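PDB 6JMG: DnaJ homolog subfamily C member 27-A from Xenopus laevis, which binds GTP and magnesium through a Rab-like small GTPase domain and may take part in regulating the MEK/ERK pathway. Local coordinates for residues V144-S147 against E148-W152; E173-Q176 against A177-A181. One frame throughout, in Å; residues are numbered along the deposited sequence.

Contacts 1 and 2 are both local, contact 1 at the start of helix 146-154 and contact 2 within helix 171-187 of the Ras-type GTPase domain, and they lie on opposite faces of its central sheet. Both pack on strand 159-163: Glu-146 and Arg-150 of contact 1 touch Tyr-160, while Ala-177 of contact 2 touches Leu-159 and Phe-161. Their centres are 19 Å apart and their nearest atoms about 10 Å, so they do not meet directly. Neither touches the nucleotide. The side chain of Val-144 lies about 14 Å from the bound GTP and that of Met-174 about 11 Å. Contact 2 also packs on helix 29-38, at whose start lie the P-loop residues Lys-29 and Ser-30.

Contact 1 (V144-S147 against E148-W152); sequences VDES and EGRLW
Asp-145 O receives Gly-149 N at 3.3 Å, the first of three i to i+4 backbone bonds that pass from 144-147 to 148-152 at the start of helix 146-154, the helix of the beta-alpha-beta crossover between strands 128-134 and 159-163. Arg-150 N to Glu-146 O (2.8 Å) and Leu-151 N to Ser-147 O (2.8 Å) carry the turn on. Asp-145 sits at the N-cap position, but its carboxylate does not cap the helix. With CG between the backbone N and the carbonyl carbon (chi1 54°), it turns OD2 toward Ser-147, whose OG donates to it at 2.9 Å from above the carboxylate plane. The other oxygen, OD1, comes within 3.4 Å of Glu-148 OE2. Two like charges therefore approach near the helix start; their repulsion could raise proton affinity, though the N-terminal end of the helix and the Ser-147 OG bond would work against it. The two side chains cross at about a right angle, and the extended Glu-148 chain also brings OE2 near Val-144 CG1. Val-144 itself is buried against Tyr-96, Lys-101 and Phe-104, tying the start of the helix to the neighbouring strand and helix. Glu-146 and Arg-150, one turn apart, run side by side and both touch Tyr-160 of strand 159-163. The Arg-150 guanidinium is shared between acids one turn before and one turn after: NH1 forms a salt bridge with Glu-154, while NH2 meets Glu-146 OE2 nearly along the C-O axis of that oxygen and near the guanidinium plane, a salt bridge of 2.9 Å.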
ATOM      1  N   VAL A 144       0.431  22.310  -4.163  1.00 70.98           N
ATOM      2  CA  VAL A 144       1.202  21.075  -4.190  1.00 62.96           C
ATOM      3  C   VAL A 144       1.653  20.865  -5.624  1.00 70.19           C
ATOM      4  O   VAL A 144       0.830  20.896  -6.545  1.00 81.22           O
ATOM      5  CB  VAL A 144       0.380  19.868  -3.691  1.00 67.09           C
ATOM      6  CG1 VAL A 144       1.309  18.732  -3.255  1.00 61.54           C
ATOM      7  CG2 VAL A 144      -0.574  20.291  -2.557  1.00 64.84           C
ATOM      8  N   ASP A 145       2.954  20.704  -5.823  1.00 71.77           N
ATOM      9  CA  ASP A 145       3.483  20.560  -7.173  1.00 71.58           C
ATOM     10  C   ASP A 145       3.673  19.093  -7.523  1.00 65.20           C
ATOM     11  O   ASP A 145       3.655  18.208  -6.662  1.00 76.66           O
ATOM     12  CB  ASP A 145       4.797  21.329  -7.353  1.00 89.77           C
ATOM     13  CG  ASP A 145       5.838  20.970  -6.321  1.00103.62           C
ATOM     14  OD1 ASP A 145       5.460  20.651  -5.162  1.00106.08           O
ATOM     15  OD2 ASP A 145       7.037  21.027  -6.683  1.00111.81           O
ATOM     16  N   GLU A 146       3.817  18.845  -8.824  1.00 58.89           N
ATOM     17  CA  GLU A 146       3.855  17.470  -9.297  1.00 62.52           C
ATOM     18  C   GLU A 146       5.028  16.693  -8.685  1.00 67.84           C
ATOM     19  O   GLU A 146       4.859  15.543  -8.261  1.00 74.06           O
ATOM     20  CB  GLU A 146       3.883  17.474 -10.829  1.00 64.81           C
ATOM     21  CG  GLU A 146       4.257  16.148 -11.460  1.00 82.48           C
ATOM     22  CD  GLU A 146       3.752  16.010 -12.877  1.00 94.23           C
ATOM     23  OE1 GLU A 146       3.741  17.025 -13.611  1.00 94.44           O
ATOM     24  OE2 GLU A 146       3.363  14.882 -13.254  1.00101.36           O
ATOM     25  N   SER A 147       6.206  17.319  -8.574  1.00 76.52           N
ATOM     26  CA  SER A 147       7.358  16.681  -7.932  1.00 74.59           C
ATOM     27  C   SER A 147       6.988  16.088  -6.573  1.00 70.81           C
ATOM     28  O   SER A 147       7.208  14.901  -6.313  1.00 70.55           O
ATOM     29  CB  SER A 147       8.517  17.679  -7.800  1.00 89.33           C
ATOM     30  OG  SER A 147       8.381  18.501  -6.648  1.00110.04           O
ATOM     31  N   GLU A 148       6.418  16.914  -5.694  1.00 68.10           N
ATOM     32  CA  GLU A 148       6.190  16.513  -4.310  1.00 60.03           C
ATOM     33  C   GLU A 148       5.203  15.349  -4.214  1.00 71.14           C
ATOM     34  O   GLU A 148       5.428  14.387  -3.472  1.00 79.18           O
ATOM     35  CB  GLU A 148       5.686  17.721  -3.516  1.00 57.12           C
ATOM     36  CG  GLU A 148       5.664  17.511  -2.016  1.00 70.93           C
ATOM     37  CD  GLU A 148       5.355  18.778  -1.257  1.00 85.95           C
ATOM     38  OE1 GLU A 148       5.457  18.738  -0.007  1.00 97.26           O
ATOM     39  OE2 GLU A 148       5.015  19.798  -1.910  1.00 86.49           O
ATOM     40  N   GLY A 149       4.086  15.434  -4.936  1.00 63.74           N
ATOM     41  CA  GLY A 149       3.111  14.354  -4.901  1.00 56.91           C
ATOM     42  C   GLY A 149       3.610  13.101  -5.603  1.00 61.26           C
ATOM     43  O   GLY A 149       3.408  11.976  -5.120  1.00 61.25           O
ATOM     44  N   ARG A 150       4.275  13.270  -6.748  1.00 49.69           N
ATOM     45  CA  ARG A 150       4.813  12.097  -7.422  1.00 65.97           C
ATOM     46  C   ARG A 150       5.851  11.411  -6.545  1.00 73.15           C
ATOM     47  O   ARG A 150       5.912  10.178  -6.487  1.00 77.03           O
ATOM     48  CB  ARG A 150       5.403  12.472  -8.781  1.00 60.87           C
ATOM     49  CG  ARG A 150       5.710  11.248  -9.619  1.00 58.75           C
ATOM     50  CD  ARG A 150       6.272  11.579 -10.988  1.00 60.46           C
ATOM     51  NE  ARG A 150       5.278  12.129 -11.906  1.00 63.26           N
ATOM     52  CZ  ARG A 150       4.349  11.409 -12.525  1.00 72.22           C
ATOM     53  NH1 ARG A 150       4.260  10.091 -12.317  1.00 65.90           N
ATOM     54  NH2 ARG A 150       3.494  12.016 -13.341  1.00 64.81           N
ATOM     55  N   LEU A 151       6.645  12.196  -5.821  1.00 68.30           N
ATOM     56  CA  LEU A 151       7.676  11.599  -4.986  1.00 69.27           C
ATOM     57  C   LEU A 151       7.065  10.881  -3.795  1.00 65.32           C
ATOM     58  O   LEU A 151       7.484   9.772  -3.450  1.00 66.35           O
ATOM     59  CB  LEU A 151       8.648  12.669  -4.491  1.00 68.68           C
ATOM     60  CG  LEU A 151       9.743  12.064  -3.618  1.00 65.27           C
ATOM     61  CD1 LEU A 151      10.666  11.226  -4.480  1.00 71.25           C
ATOM     62  CD2 LEU A 151      10.509  13.111  -2.865  1.00 63.85           C
ATOM     63  N   TRP A 152       6.057  11.482  -3.172  1.00 54.27           N
ATOM     64  CA  TRP A 152       5.426  10.829  -2.038  1.00 58.16           C
ATOM     65  C   TRP A 152       4.751   9.547  -2.479  1.00 69.61           C
ATOM     66  O   TRP A 152       4.862   8.515  -1.812  1.00 73.80           O
ATOM     67  CB  TRP A 152       4.439  11.787  -1.393  1.00 53.69           C
ATOM     68  CG  TRP A 152       3.761  11.271  -0.184  1.00 59.34           C
ATOM     69  CD1 TRP A 152       4.113  11.504   1.101  1.00 61.86           C
ATOM     70  CD2 TRP A 152       2.569  10.472  -0.138  1.00 62.91           C
ATOM     71  NE1 TRP A 152       3.232  10.889   1.957  1.00 67.26           N
ATOM     72  CE2 TRP A 152       2.270  10.250   1.222  1.00 68.75           C
ATOM     73  CE3 TRP A 152       1.726   9.924  -1.116  1.00 56.55           C
ATOM     74  CZ2 TRP A 152       1.170   9.492   1.639  1.00 65.68           C
ATOM     75  CZ3 TRP A 152       0.635   9.164  -0.701  1.00 61.47           C
ATOM     76  CH2 TRP A 152       0.367   8.959   0.669  1.00 63.91           C
TER

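Contact 2 (E173-Q176 against A177-A181); sequences EMFQ and AFYSA
Helix 171-187, the C-terminal helix of the Ras-type GTPase domain, packs over the central sheet, and residues Glu-173 to Ala-181 form two of its turns. Regular i to i+4 bonds join them: Ala-177 N to Glu-173 O (2.9 Å), Phe-178 N to Met-174 O, and Tyr-179 N to Phe-175 O. Gln-176 O is gripped twice, by Ser-180 N (3.1 Å) and by Ser-180 OG (2.6 Å), which arrive from opposite faces of its carbonyl plane. The serine hydroxyl lies anti to its own carbonyl carbon (chi1 -46°), a torsion that folds it back onto the preceding turn. On the buried side, Met-174, Phe-175, Phe-178 and Tyr-179 form a largely apolar cluster. Phe-175 and Tyr-179 point the same way, one turn apart, and Phe-175 CD1 approaches Tyr-179 CE2 at 3.5 Å. Their planes are inclined by only 28°, yet with centroids 5.7 Å apart the rings have slid past each other and barely overlap. Met-174 CE lies over a face of the Phe-175 ring near its rim. The sulfur of the same residue makes a Met-aromatic contact with Phe-178, obliquely, with SD 5.2 Å from the ring centroid. Phe-178 CD2 in turn sits above the rim of one Tyr-179 face and 4.2 Å from Phe-175 CD1, so each of the four touches at least one other. Phe-175 also stacks on Tyr-36 of helix 29-38. Met-174 and Phe-178 rest on Ala-130 of strand 128-134, and Tyr-179 reaches Val-58 and Ile-60 of strand 51-60. Such a helix, laid with its apolar side across the sheet beside the helix that follows the P-loop, is characteristic of the small GTPase fold.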
ATOM      1  N   GLU A 173      -6.865   7.708 -17.963  1.00 63.57           N
ATOM      2  CA  GLU A 173      -5.529   7.140 -17.888  1.00 59.92           C
ATOM      3  C   GLU A 173      -5.284   6.544 -16.513  1.00 67.67           C
ATOM      4  O   GLU A 173      -4.765   5.426 -16.403  1.00 73.89           O
ATOM      5  CB  GLU A 173      -4.490   8.215 -18.221  1.00 56.18           C
ATOM      6  CG  GLU A 173      -4.626   8.808 -19.632  1.00 67.16           C
ATOM      7  CD  GLU A 173      -5.744   9.849 -19.799  1.00 76.49           C
ATOM      8  OE1 GLU A 173      -6.460  10.161 -18.831  1.00 82.24           O
ATOM      9  OE2 GLU A 173      -5.922  10.350 -20.926  1.00 83.26           O
ATOM     10  N   MET A 174      -5.726   7.246 -15.460  1.00 73.85           N
ATOM     11  CA  MET A 174      -5.608   6.730 -14.095  1.00 67.39           C
ATOM     12  C   MET A 174      -6.351   5.406 -13.951  1.00 66.74           C
ATOM     13  O   MET A 174      -5.779   4.403 -13.521  1.00 61.61           O
ATOM     14  CB  MET A 174      -6.151   7.762 -13.098  1.00 65.03           C
ATOM     15  CG  MET A 174      -6.122   7.325 -11.617  1.00 66.01           C
ATOM     16  SD  MET A 174      -7.484   6.306 -11.027  1.00 48.79           S
ATOM     17  CE  MET A 174      -8.730   7.569 -10.923  1.00 71.76           C
ATOM     18  N   PHE A 175      -7.619   5.373 -14.355  1.00 65.13           N
ATOM     19  CA  PHE A 175      -8.390   4.149 -14.207  1.00 65.37           C
ATOM     20  C   PHE A 175      -7.834   3.017 -15.057  1.00 64.83           C
ATOM     21  O   PHE A 175      -7.868   1.849 -14.637  1.00 59.16           O
ATOM     22  CB  PHE A 175      -9.860   4.412 -14.533  1.00 57.71           C
ATOM     23  CG  PHE A 175     -10.645   4.831 -13.336  1.00 52.42           C
ATOM     24  CD1 PHE A 175     -10.870   3.941 -12.297  1.00 52.32           C
ATOM     25  CD2 PHE A 175     -11.097   6.125 -13.209  1.00 56.50           C
ATOM     26  CE1 PHE A 175     -11.565   4.325 -11.173  1.00 57.58           C
ATOM     27  CE2 PHE A 175     -11.788   6.522 -12.079  1.00 56.61           C
ATOM     28  CZ  PHE A 175     -12.025   5.620 -11.058  1.00 57.00           C
ATOM     29  N   GLN A 176      -7.267   3.329 -16.219  1.00 65.60           N
ATOM     30  CA  GLN A 176      -6.699   2.254 -17.022  1.00 66.25           C
ATOM     31  C   GLN A 176      -5.441   1.705 -16.364  1.00 63.57           C
ATOM     32  O   GLN A 176      -5.248   0.488 -16.302  1.00 62.53           O
ATOM     33  CB  GLN A 176      -6.408   2.747 -18.441  1.00 71.63           C
ATOM     34  CG  GLN A 176      -5.871   1.680 -19.392  1.00 81.21           C
ATOM     35  CD  GLN A 176      -6.972   0.805 -19.989  1.00 91.54           C
ATOM     36  OE1 GLN A 176      -6.899  -0.420 -19.937  1.00 98.41           O
ATOM     37  NE2 GLN A 176      -7.995   1.435 -20.559  1.00 94.51           N
ATOM     38  N   ALA A 177      -4.605   2.579 -15.808  1.00 61.76           N
ATOM     39  CA  ALA A 177      -3.423   2.094 -15.114  1.00 59.34           C
ATOM     40  C   ALA A 177      -3.809   1.369 -13.834  1.00 61.82           C
ATOM     41  O   ALA A 177      -3.201   0.352 -13.481  1.00 65.06           O
ATOM     42  CB  ALA A 177      -2.489   3.254 -14.815  1.00 50.80           C
ATOM     43  N   PHE A 178      -4.822   1.889 -13.140  1.00 56.24           N
ATOM     44  CA  PHE A 178      -5.299   1.321 -11.885  1.00 57.68           C
ATOM     45  C   PHE A 178      -5.744  -0.124 -12.068  1.00 63.73           C
ATOM     46  O   PHE A 178      -5.295  -1.023 -11.347  1.00 55.08           O
ATOM     47  CB  PHE A 178      -6.455   2.182 -11.392  1.00 57.40           C
ATOM     48  CG  PHE A 178      -7.008   1.835 -10.028  1.00 53.48           C
ATOM     49  CD1 PHE A 178      -6.223   1.882  -8.890  1.00 56.78           C
ATOM     50  CD2 PHE A 178      -8.365   1.579  -9.885  1.00 52.02           C
ATOM     51  CE1 PHE A 178      -6.776   1.646  -7.638  1.00 46.62           C
ATOM     52  CE2 PHE A 178      -8.919   1.327  -8.643  1.00 54.53           C
ATOM     53  CZ  PHE A 178      -8.128   1.366  -7.521  1.00 51.35           C
ATOM     54  N   TYR A 179      -6.643  -0.361 -13.029  1.00 60.57           N
ATOM     55  CA  TYR A 179      -7.206  -1.694 -13.192  1.00 61.54           C
ATOM     56  C   TYR A 179      -6.202  -2.650 -13.809  1.00 70.50           C
ATOM     57  O   TYR A 179      -6.271  -3.859 -13.559  1.00 78.06           O
ATOM     58  CB  TYR A 179      -8.492  -1.634 -14.017  1.00 63.20           C
ATOM     59  CG  TYR A 179      -9.669  -1.037 -13.273  1.00 61.40           C
ATOM     60  CD1 TYR A 179     -10.006  -1.488 -12.010  1.00 53.62           C
ATOM     61  CD2 TYR A 179     -10.425   0.006 -13.828  1.00 66.98           C
ATOM     62  CE1 TYR A 179     -11.089  -0.953 -11.321  1.00 68.55           C
ATOM     63  CE2 TYR A 179     -11.513   0.558 -13.145  1.00 64.34           C
ATOM     64  CZ  TYR A 179     -11.843   0.068 -11.890  1.00 72.24           C
ATOM     65  OH  TYR A 179     -12.913   0.589 -11.183  1.00 73.18           O
ATOM     66  N   SER A 180      -5.262  -2.144 -14.609  1.00 71.30           N
ATOM     67  CA  SER A 180      -4.249  -3.052 -15.130  1.00 69.46           C
ATOM     68  C   SER A 180      -3.313  -3.516 -14.026  1.00 68.18           C
ATOM     69  O   SER A 180      -2.986  -4.701 -13.947  1.00 70.63           O
ATOM     70  CB  SER A 180      -3.468  -2.396 -16.257  1.00 69.59           C
ATOM     71  OG  SER A 180      -4.345  -1.762 -17.171  1.00 87.20           O
ATOM     72  N   ALA A 181      -2.909  -2.622 -13.132  1.00 61.31           N
ATOM     73  CA  ALA A 181      -2.111  -3.071 -12.001  1.00 67.87           C
ATOM     74  C   ALA A 181      -2.899  -4.066 -11.144  1.00 75.24           C
ATOM     75  O   ALA A 181      -2.336  -5.035 -10.626  1.00 83.64           O
ATOM     76  CB  ALA A 181      -1.634  -1.867 -11.179  1.00 48.43           C
TER